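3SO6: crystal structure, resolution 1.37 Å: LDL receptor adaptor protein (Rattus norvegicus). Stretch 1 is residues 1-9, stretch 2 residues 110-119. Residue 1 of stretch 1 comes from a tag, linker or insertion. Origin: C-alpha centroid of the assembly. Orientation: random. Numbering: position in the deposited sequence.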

ATOM      1  N   MET A   1      -7.489   5.981 -15.728  1.00 24.84           N
ATOM      2  CA  MET A   1      -7.721   6.083 -14.240  1.00 23.48           C
ATOM      3  C   MET A   1      -7.133   7.364 -13.736  1.00 24.65           C
ATOM      4  O   MET A   1      -5.899   7.509 -13.725  1.00 27.69           O
ATOM      5  CB  MET A   1      -7.050   4.920 -13.490  1.00 21.31           C
ATOM      6  CG  MET A   1      -7.279   5.049 -11.952  1.00 21.89           C
ATOM      7  SD  MET A   1      -6.426   3.732 -11.119  1.00 18.28           S
ATOM      8  CE  MET A   1      -6.839   4.100  -9.395  1.00 17.89           C
ATOM      9  N   GLU A   2      -7.991   8.237 -13.196  1.00 27.30           N
ATOM     10  CA  GLU A   2      -7.533   9.478 -12.577  1.00 28.61           C
ATOM     11  C   GLU A   2      -6.919   9.096 -11.218  1.00 27.14           C
ATOM     12  O   GLU A   2      -7.445   8.181 -10.570  1.00 28.63           O
ATOM     13  CB  GLU A   2      -8.710  10.456 -12.479  1.00 30.96           C
ATOM     14  CG  GLU A   2      -8.888  11.206 -11.176  1.00 31.57           C
ATOM     15  N   GLY A   3      -5.777   9.696 -10.856  1.00 27.41           N
ATOM     16  CA  GLY A   3      -5.099   9.471  -9.540  1.00 26.26           C
ATOM     17  C   GLY A   3      -5.939   9.967  -8.359  1.00 24.07           C
ATOM     18  O   GLY A   3      -6.376  11.113  -8.303  1.00 28.53           O
ATOM     19  N   MET A   4      -6.150   9.086  -7.404  1.00 19.82           N
ATOM     20  CA  MET A   4      -7.038   9.320  -6.286  1.00 17.70           C
ATOM     21  C   MET A   4      -6.218   9.547  -5.037  1.00 17.23           C
ATOM     22  O   MET A   4      -5.247   8.860  -4.776  1.00 18.03           O
ATOM     23  CB  MET A   4      -7.876   8.072  -6.108  1.00 19.79           C
ATOM     24  CG  MET A   4      -8.629   7.667  -7.374  1.00 26.72           C
ATOM     25  SD  MET A   4      -9.804   8.898  -7.931  1.00 40.45           S
ATOM     26  CE  MET A   4     -10.744   9.112  -6.430  1.00 39.13           C
ATOM     27  N   VAL A   5      -6.668  10.497  -4.231  1.00 17.60           N
ATOM     28  CA  VAL A   5      -5.925  10.992  -3.063  1.00 17.49           C
ATOM     29  C   VAL A   5      -6.636  10.587  -1.769  1.00 17.32           C
ATOM     30  O   VAL A   5      -7.861  10.741  -1.672  1.00 19.46           O
ATOM     31  CB  VAL A   5      -5.871  12.566  -3.082  1.00 18.89           C
ATOM     32  CG1 VAL A   5      -5.044  13.097  -1.901  1.00 21.19           C
ATOM     33  CG2 VAL A   5      -5.367  13.091  -4.367  1.00 24.53           C
ATOM     34  N   PHE A   6      -5.883  10.063  -0.801  1.00 15.38           N
ATOM     35  CA  PHE A   6      -6.391   9.738   0.518  1.00 13.94           C
ATOM     36  C   PHE A   6      -5.485  10.330   1.557  1.00 14.72           C
ATOM     37  O   PHE A   6      -4.256  10.254   1.444  1.00 17.90           O
ATOM     38  CB  PHE A   6      -6.385   8.211   0.676  1.00 13.86           C
ATOM     39  CG  PHE A   6      -7.274   7.518  -0.310  1.00 15.31           C
ATOM     40  CD1 PHE A   6      -8.658   7.447  -0.141  1.00 16.71           C
ATOM     41  CD2 PHE A   6      -6.700   6.981  -1.471  1.00 16.98           C
ATOM     42  CE1 PHE A   6      -9.460   6.809  -1.118  1.00 19.53           C
ATOM     43  CE2 PHE A   6      -7.432   6.358  -2.397  1.00 21.67           C
ATOM     44  CZ  PHE A   6      -8.806   6.296  -2.267  1.00 19.55           C
ATOM     45  N   SER A   7      -6.092  10.880   2.604  1.00 18.03           N
ATOM     46  CA  SER A   7      -5.306  11.536   3.663  1.00 17.74           C
ATOM     47  C   SER A   7      -5.401  10.626   4.891  1.00 18.22           C
ATOM     48  O   SER A   7      -6.438  10.616   5.540  1.00 18.82           O
ATOM     49  CB  SER A   7      -5.939  12.924   4.020  1.00 19.77           C
ATOM     50  OG  SER A   7      -6.085  13.744   2.888  1.00 25.45           O
ATOM     51  N   LEU A   8      -4.350   9.861   5.175  1.00 14.84           N
ATOM     52  CA  LEU A   8      -4.359   8.785   6.150  1.00 14.54           C
ATOM     53  C   LEU A   8      -3.270   9.064   7.241  1.00 14.65           C
ATOM     54  O   LEU A   8      -2.610  10.116   7.250  1.00 15.41           O
ATOM     55  CB  LEU A   8      -4.024   7.455   5.427  1.00 13.90           C
ATOM     56  CG  LEU A   8      -4.916   7.119   4.202  1.00 13.64           C
ATOM     57  CD1 LEU A   8      -4.514   5.752   3.743  1.00 16.16           C
ATOM     58  CD2 LEU A   8      -6.360   7.129   4.508  1.00 15.35           C
ATOM     59  N   LYS A   9      -3.179   8.161   8.205  1.00 14.54           N
ATOM     60  CA  LYS A   9      -2.130   8.218   9.212  1.00 13.09           C
ATOM     61  C   LYS A   9      -1.238   7.006   9.012  1.00 13.22           C
ATOM     62  O   LYS A   9      -1.738   5.913   8.759  1.00 15.56           O
ATOM     63  CB  LYS A   9      -2.732   8.210  10.598  1.00 15.41           C
ATOM     64  CG  LYS A   9      -3.406   9.516  10.914  1.00 18.72           C
ATOM     65  CD  LYS A   9      -4.100   9.442  12.264  1.00 26.15           C
ATOM     66  CE  LYS A   9      -5.120  10.579  12.541  1.00 31.01           C
ATOM     67  NZ  LYS A   9      -5.542  10.604  13.967  1.00 37.14           N
ATOM     68  N   LYS A 110     -14.899   1.739   6.068  1.00 16.56           N
ATOM     69  CA  LYS A 110     -15.268   2.055   4.720  1.00 16.11           C
ATOM     70  C   LYS A 110     -14.152   2.739   3.942  1.00 14.38           C
ATOM     71  O   LYS A 110     -14.030   2.560   2.703  1.00 15.15           O
ATOM     72  CB  LYS A 110     -16.648   2.760   4.623  1.00 18.01           C
ATOM     73  CG  LYS A 110     -16.608   4.257   5.023  1.00 22.65           C
ATOM     74  CD  LYS A 110     -17.850   5.138   4.566  1.00 32.31           C
ATOM     75  CE  LYS A 110     -17.993   6.452   5.367  1.00 38.53           C
ATOM     76  NZ  LYS A 110     -16.697   6.917   6.065  1.00 44.22           N
ATOM     77  N   VAL A 111     -13.361   3.581   4.612  1.00 13.67           N
ATOM     78  CA  VAL A 111     -12.257   4.192   3.946  1.00 12.91           C
ATOM     79  C   VAL A 111     -11.163   3.151   3.651  1.00 10.65           C
ATOM     80  O   VAL A 111     -10.636   3.181   2.558  1.00 12.29           O
ATOM     81  CB  VAL A 111     -11.726   5.316   4.797  1.00 13.30           C
ATOM     82  CG1 VAL A 111     -10.515   5.978   4.159  1.00 16.06           C
ATOM     83  CG2 VAL A 111     -12.834   6.436   5.089  1.00 16.17           C
ATOM     84  N   ALA A 112     -10.842   2.243   4.578  1.00 11.07           N
ATOM     85  CA  ALA A 112      -9.850   1.231   4.310  1.00 11.73           C
ATOM     86  C   ALA A 112     -10.259   0.385   3.100  1.00 11.19           C
ATOM     87  O   ALA A 112      -9.456   0.072   2.193  1.00 10.98           O
ATOM     88  CB  ALA A 112      -9.626   0.372   5.574  1.00 10.69           C
ATOM     89  N   GLN A 113     -11.546   0.100   2.987  1.00 10.85           N
ATOM     90  CA  GLN A 113     -12.061  -0.644   1.843  1.00 11.92           C
ATOM     91  C   GLN A 113     -11.908   0.179   0.555  1.00 10.30           C
ATOM     92  O   GLN A 113     -11.537  -0.362  -0.507  1.00 11.86           O
ATOM     93  CB  GLN A 113     -13.531  -1.033   2.049  1.00 13.82           C
ATOM     94  CG  GLN A 113     -13.708  -2.023   3.169  1.00 17.10           C
ATOM     95  CD  GLN A 113     -15.136  -2.371   3.446  1.00 18.20           C
ATOM     96  OE1 GLN A 113     -16.054  -1.684   3.048  1.00 23.86           O
ATOM     97  NE2 GLN A 113     -15.334  -3.438   4.193  1.00 22.80           N
ATOM     98  N   ALA A 114     -12.245   1.466   0.620  1.00 11.77           N
ATOM     99  CA  ALA A 114     -12.129   2.313  -0.589  1.00 12.67           C
ATOM    100  C   ALA A 114     -10.713   2.391  -1.074  1.00 12.00           C
ATOM    101  O   ALA A 114     -10.435   2.399  -2.287  1.00 11.11           O
ATOM    102  CB  ALA A 114     -12.686   3.756  -0.288  1.00 13.17           C
ATOM    103  N   VAL A 115      -9.780   2.534  -0.164  1.00 11.27           N
ATOM    104  CA  VAL A 115      -8.344   2.614  -0.575  1.00 10.77           C
ATOM    105  C   VAL A 115      -7.936   1.298  -1.249  1.00  9.67           C
ATOM    106  O   VAL A 115      -7.329   1.327  -2.335  1.00  9.53           O
ATOM    107  CB  VAL A 115      -7.426   2.875   0.610  1.00 10.56           C
ATOM    108  CG1 VAL A 115      -5.978   2.971   0.075  1.00 13.02           C
ATOM    109  CG2 VAL A 115      -7.822   4.236   1.273  1.00 14.05           C
ATOM    110  N   THR A 116      -8.290   0.158  -0.647  1.00  8.72           N
ATOM    111  CA  THR A 116      -7.912  -1.149  -1.211  1.00  8.86           C
ATOM    112  C   THR A 116      -8.482  -1.317  -2.609  1.00  9.05           C
ATOM    113  O   THR A 116      -7.811  -1.812  -3.521  1.00  9.85           O
ATOM    114  CB  THR A 116      -8.250  -2.267  -0.227  1.00 10.53           C
ATOM    115  OG1 THR A 116      -7.851  -1.883   1.101  1.00 14.81           O
ATOM    116  CG2 THR A 116      -7.670  -3.510  -0.704  1.00 10.73           C
ATOM    117  N   LEU A 117      -9.767  -0.946  -2.781  1.00  9.49           N
ATOM    118  CA  LEU A 117     -10.430  -1.097  -4.074  1.00  9.68           C
ATOM    119  C   LEU A 117      -9.779  -0.167  -5.119  1.00  9.29           C
ATOM    120  O   LEU A 117      -9.750  -0.499  -6.307  1.00 11.07           O
ATOM    121  CB  LEU A 117     -11.902  -0.787  -3.929  1.00 11.39           C
ATOM    122  CG  LEU A 117     -12.648  -1.924  -3.183  1.00 14.10           C
ATOM    123  CD1 LEU A 117     -14.017  -1.417  -2.812  1.00 21.70           C
ATOM    124  CD2 LEU A 117     -12.736  -3.190  -3.929  1.00 16.40           C
ATOM    125  N   THR A 118      -9.333   1.005  -4.691  1.00  9.20           N
ATOM    126  CA  THR A 118      -8.683   1.957  -5.608  1.00  9.67           C
ATOM    127  C   THR A 118      -7.326   1.368  -6.036  1.00  9.08           C
ATOM    128  O   THR A 118      -6.961   1.455  -7.218  1.00  9.93           O
ATOM    129  CB  THR A 118      -8.509   3.294  -4.936  1.00 11.24           C
ATOM    130  OG1 THR A 118      -9.794   3.753  -4.556  1.00 14.02           O
ATOM    131  CG2 THR A 118      -7.887   4.285  -5.858  1.00 12.33           C
ATOM    132  N   VAL A 119      -6.560   0.835  -5.099  1.00  8.86           N
ATOM    133  CA  VAL A 119      -5.288   0.175  -5.434  1.00  9.67           C
ATOM    134  C   VAL A 119      -5.505  -0.999  -6.363  1.00  9.37           C
ATOM    135  O   VAL A 119      -4.763  -1.177  -7.313  1.00 10.34           O
ATOM    136  CB  VAL A 119      -4.479  -0.138  -4.187  1.00  8.95           C
ATOM    137  CG1 VAL A 119      -3.208  -0.877  -4.534  1.00 11.99           C
ATOM    138  CG2 VAL A 119      -4.170   1.141  -3.376  1.00 10.44           C
TER

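The most distinctive feature of this contact is a methyl group seated on an aromatic face: CG2 of Val 115 lies 3.7 Å from the centroid of the Phe 6 ring (CG, CD1, CD2, CE1, CE2, CZ), only 16° off the ring normal. This is a CH-pi arrangement, in which weakly polarized C-H bonds meet the electron-rich face of the ring. Within this pair the closest atoms are Phe 6 CD1 and Val 115 CG2, 3.6 Å apart. Phenylalanine suits the site because its flat ring offers a broad face to the helix, and branched valine suits its own because a compact methyl can rest on that face without a long, flexible chain.

The ring's edge has a different neighbor. Phe 6 CZ approaches Thr 118 OG1 to 3.6 Å, near the ring plane. That hydroxyl is already committed within the helix, where Thr 118 OG1 donates a hydrogen bond to Ala 114 O at 2.7 Å; threonine can thus satisfy its polar group locally and still present a methyl to the first stretch. This methyl, Thr 118 CG2, packs 3.8 Å from Met 4 CG, an apolar methylene of an unbranched chain.

Strand alternation organizes the rest. Met 4, Phe 6 and Leu 8 direct their CA-to-CB bonds toward the helix, while the intervening Val 5 and Ser 7 make no contact with it. On the helix, Val 111, Val 115 and Thr 118 recur at spacings of four and three, as expected for residues sharing one helical face. Leu 8 extends the apolar packing more loosely, its forked end reaching two valines: its CD2 lies 4.3 Å from Val 111 CG1, a methyl on a short branched chain, and its CD1 4.4 Å from Val 115 CG2.

At the other end, tag-derived Met 1, extended with all three chi angles t, brings its CE within 3.4 Å of Thr 118 O. No hydrogen bond joins the two stretches; side-chain packing dominates their contact.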